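Local coordinates for agenet domain-containing protein (PDB 6IE4), which probably reads histone H3 tails methylated on a lysine through tandem Agenet domains of the SH3-like class, at residues G120-V124 with R134-L140. Numbering follows the deposited sequence.
Sequences GKFSV and RFRKDEL
Phe122 O accepts a hydrogen bond from Phe135 N at 2.7 Å, the N-H pointing almost straight at it (162°), and Phe135 O accepts one from Phe122 N in return. This reciprocal pair ties together the antiparallel hairpin of strands 121-126 and 131-136 in what is probably the second Agenet domain of the tandem, of the SH3-like clan. On the face of the sheet shared by the two phenylalanines, the Phe122 ring is turned beside its own backbone N (chi1 -49°), which carries its CE1 to 3.6 Å from Lys137 CB; the lysine's methylene thus meets the ring at its edge. Leu140 CD1 approaches the same ring obliquely, while Val116 and Ile94 supply further apolar neighbours. With an alanine at Phe122, Lys137 CB and Leu140 CD1 would probably lose the ring they rest against, opening a gap beside Val116 and Ile94. Nearby, Val124 CG2 abuts the edge of the Phe135 ring at CD2, 3.8 Å away, and Ala102 and Tyr104 of strand 99-104 also touch that ring. On the opposite face Arg136 lies beside Lys121, CG to CE; Arg136 NE makes a weak salt bridge to Asp138 OD1 (3.5 Å), and the acids, with Asp119 weakly paired to Lys121 NZ, probably ease the like charges. Glu139 OE2 is doubly engaged: it lies above one guanidinium face, toward its rim, pairing with NH1 by charge alone, and accepts a hydrogen bond from Arg136 N at 2.8 Å, on the anti side of the carboxylate.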
ATOM      1  N   GLY A 120      -0.687 -16.177 -16.998  1.00 58.63           N
ATOM      2  CA  GLY A 120      -1.258 -15.618 -15.792  1.00 52.89           C
ATOM      3  C   GLY A 120      -0.457 -14.491 -15.186  1.00 49.29           C
ATOM      4  O   GLY A 120      -0.747 -14.097 -14.049  1.00 45.32           O
ATOM      5  N   LYS A 121       0.620 -14.055 -15.846  1.00 47.63           N
ATOM      6  CA  LYS A 121       1.534 -13.050 -15.325  1.00 40.71           C
ATOM      7  C   LYS A 121       1.336 -11.721 -16.043  1.00 35.55           C
ATOM      8  O   LYS A 121       0.812 -11.653 -17.159  1.00 36.17           O
ATOM      9  CB  LYS A 121       2.993 -13.517 -15.453  1.00 38.21           C
ATOM     10  CG  LYS A 121       3.297 -14.783 -14.636  1.00 46.00           C
ATOM     11  CD  LYS A 121       4.795 -15.076 -14.545  1.00 49.52           C
ATOM     12  CE  LYS A 121       5.103 -16.200 -13.544  1.00 49.14           C
ATOM     13  NZ  LYS A 121       4.451 -17.512 -13.851  1.00 45.97           N
ATOM     14  N   PHE A 122       1.752 -10.654 -15.371  1.00 30.61           N
ATOM     15  CA  PHE A 122       1.602  -9.308 -15.881  1.00 27.93           C
ATOM     16  C   PHE A 122       2.919  -8.585 -15.705  1.00 27.34           C
ATOM     17  O   PHE A 122       3.737  -8.944 -14.850  1.00 26.06           O
ATOM     18  CB  PHE A 122       0.477  -8.554 -15.144  1.00 30.85           C
ATOM     19  CG  PHE A 122      -0.801  -9.338 -15.053  1.00 28.99           C
ATOM     20  CD1 PHE A 122      -0.991 -10.255 -14.039  1.00 29.80           C
ATOM     21  CD2 PHE A 122      -1.786  -9.196 -16.012  1.00 29.07           C
ATOM     22  CE1 PHE A 122      -2.145 -10.995 -13.972  1.00 30.52           C
ATOM     23  CE2 PHE A 122      -2.938  -9.926 -15.943  1.00 29.38           C
ATOM     24  CZ  PHE A 122      -3.116 -10.833 -14.923  1.00 27.94           C
ATOM     25  N   SER A 123       3.092  -7.532 -16.487  1.00 27.05           N
ATOM     26  CA  SER A 123       4.266  -6.685 -16.386  1.00 27.37           C
ATOM     27  C   SER A 123       3.769  -5.269 -16.179  1.00 26.89           C
ATOM     28  O   SER A 123       2.897  -4.799 -16.917  1.00 28.14           O
ATOM     29  CB  SER A 123       5.159  -6.785 -17.655  1.00 28.93           C
ATOM     30  OG  SER A 123       6.251  -5.881 -17.619  1.00 25.31           O
ATOM     31  N   VAL A 124       4.367  -4.573 -15.214  1.00 26.58           N
ATOM     32  CA  VAL A 124       3.739  -3.436 -14.556  1.00 26.61           C
ATOM     33  C   VAL A 124       4.732  -2.282 -14.554  1.00 27.23           C
ATOM     34  O   VAL A 124       5.870  -2.452 -14.110  1.00 33.57           O
ATOM     35  CB  VAL A 124       3.321  -3.777 -13.109  1.00 27.27           C
ATOM     36  CG1 VAL A 124       2.782  -2.534 -12.405  1.00 24.59           C
ATOM     37  CG2 VAL A 124       2.298  -4.911 -13.064  1.00 24.77           C
ATOM     38  N   ARG A 134       7.609  -7.719 -13.510  1.00 28.45           N
ATOM     39  CA  ARG A 134       6.617  -8.788 -13.667  1.00 27.37           C
ATOM     40  C   ARG A 134       6.017  -9.241 -12.340  1.00 26.86           C
ATOM     41  O   ARG A 134       6.699  -9.255 -11.311  1.00 25.76           O
ATOM     42  CB  ARG A 134       7.241  -9.982 -14.379  1.00 25.92           C
ATOM     43  CG  ARG A 134       7.261  -9.808 -15.879  1.00 31.04           C
ATOM     44  CD  ARG A 134       8.051 -10.900 -16.567  1.00 32.65           C
ATOM     45  NE  ARG A 134       8.280 -10.635 -17.985  1.00 34.90           N
ATOM     46  CZ  ARG A 134       8.605 -11.582 -18.857  1.00 36.91           C
ATOM     47  NH1 ARG A 134       8.815 -11.274 -20.135  1.00 30.66           N
ATOM     48  NH2 ARG A 134       8.759 -12.836 -18.431  1.00 35.01           N
ATOM     49  N   PHE A 135       4.718  -9.569 -12.361  1.00 25.58           N
ATOM     50  CA  PHE A 135       4.034 -10.105 -11.190  1.00 25.39           C
ATOM     51  C   PHE A 135       3.020 -11.164 -11.590  1.00 29.30           C
ATOM     52  O   PHE A 135       2.470 -11.146 -12.695  1.00 30.53           O
ATOM     53  CB  PHE A 135       3.296  -9.013 -10.391  1.00 25.05           C
ATOM     54  CG  PHE A 135       4.193  -7.949  -9.844  1.00 22.68           C
ATOM     55  CD1 PHE A 135       4.823  -8.116  -8.618  1.00 22.88           C
ATOM     56  CD2 PHE A 135       4.425  -6.793 -10.562  1.00 20.34           C
ATOM     57  CE1 PHE A 135       5.657  -7.147  -8.116  1.00 21.72           C
ATOM     58  CE2 PHE A 135       5.263  -5.814 -10.067  1.00 21.90           C
ATOM     59  CZ  PHE A 135       5.869  -5.984  -8.837  1.00 23.57           C
ATOM     60  N   ARG A 136       2.727 -12.045 -10.638  1.00 30.61           N
ATOM     61  CA  ARG A 136       1.632 -12.988 -10.757  1.00 31.21           C
ATOM     62  C   ARG A 136       0.340 -12.305 -10.331  1.00 33.54           C
ATOM     63  O   ARG A 136       0.355 -11.299  -9.607  1.00 32.24           O
ATOM     64  CB  ARG A 136       1.883 -14.217  -9.891  1.00 31.10           C
ATOM     65  CG  ARG A 136       3.112 -14.989 -10.272  1.00 33.51           C
ATOM     66  CD  ARG A 136       3.248 -16.179  -9.373  1.00 38.75           C
ATOM     67  NE  ARG A 136       3.277 -15.753  -7.978  1.00 40.67           N
ATOM     68  CZ  ARG A 136       4.357 -15.260  -7.380  1.00 39.38           C
ATOM     69  NH1 ARG A 136       5.485 -15.102  -8.070  1.00 41.12           N
ATOM     70  NH2 ARG A 136       4.300 -14.894  -6.110  1.00 35.10           N
ATOM     71  N   LYS A 137      -0.791 -12.847 -10.809  1.00 34.12           N
ATOM     72  CA  LYS A 137      -2.074 -12.195 -10.561  1.00 32.12           C
ATOM     73  C   LYS A 137      -2.314 -12.013  -9.075  1.00 30.74           C
ATOM     74  O   LYS A 137      -2.840 -10.983  -8.647  1.00 29.58           O
ATOM     75  CB  LYS A 137      -3.233 -12.978 -11.187  1.00 33.17           C
ATOM     76  CG  LYS A 137      -4.569 -12.231 -11.028  1.00 34.34           C
ATOM     77  CD  LYS A 137      -5.778 -12.946 -11.596  1.00 41.57           C
ATOM     78  CE  LYS A 137      -6.911 -11.928 -11.855  1.00 47.37           C
ATOM     79  NZ  LYS A 137      -8.298 -12.517 -11.799  1.00 51.57           N
ATOM     80  N   ASP A 138      -1.901 -12.977  -8.275  1.00 31.84           N
ATOM     81  CA  ASP A 138      -2.172 -12.915  -6.855  1.00 30.59           C
ATOM     82  C   ASP A 138      -1.240 -11.942  -6.139  1.00 35.15           C
ATOM     83  O   ASP A 138      -1.322 -11.818  -4.918  1.00 37.86           O
ATOM     84  CB  ASP A 138      -2.031 -14.306  -6.253  1.00 27.31           C
ATOM     85  CG  ASP A 138      -0.609 -14.729  -6.166  1.00 38.73           C
ATOM     86  OD1 ASP A 138       0.103 -14.652  -7.193  1.00 46.54           O
ATOM     87  OD2 ASP A 138      -0.208 -15.193  -5.076  1.00 50.78           O
ATOM     88  N   GLU A 139      -0.386 -11.221  -6.867  1.00 34.43           N
ATOM     89  CA  GLU A 139       0.450 -10.188  -6.278  1.00 31.11           C
ATOM     90  C   GLU A 139      -0.090  -8.809  -6.592  1.00 29.82           C
ATOM     91  O   GLU A 139       0.466  -7.812  -6.123  1.00 27.31           O
ATOM     92  CB  GLU A 139       1.891 -10.283  -6.793  1.00 29.31           C
ATOM     93  CG  GLU A 139       2.493 -11.676  -6.822  1.00 33.04           C
ATOM     94  CD  GLU A 139       3.985 -11.664  -7.172  1.00 34.02           C
ATOM     95  OE1 GLU A 139       4.784 -11.275  -6.289  1.00 35.71           O
ATOM     96  OE2 GLU A 139       4.359 -12.044  -8.314  1.00 30.77           O
ATOM     97  N   LEU A 140      -1.183  -8.735  -7.337  1.00 29.11           N
ATOM     98  CA  LEU A 140      -1.806  -7.477  -7.688  1.00 27.66           C
ATOM     99  C   LEU A 140      -3.148  -7.322  -7.015  1.00 28.56           C
ATOM    100  O   LEU A 140      -3.828  -8.291  -6.674  1.00 31.63           O
ATOM    101  CB  LEU A 140      -2.006  -7.338  -9.200  1.00 30.23           C
ATOM    102  CG  LEU A 140      -0.775  -7.637 -10.040  1.00 29.03           C
ATOM    103  CD1 LEU A 140      -1.096  -7.355 -11.463  1.00 28.38           C
ATOM    104  CD2 LEU A 140       0.384  -6.791  -9.572  1.00 24.22           C
TER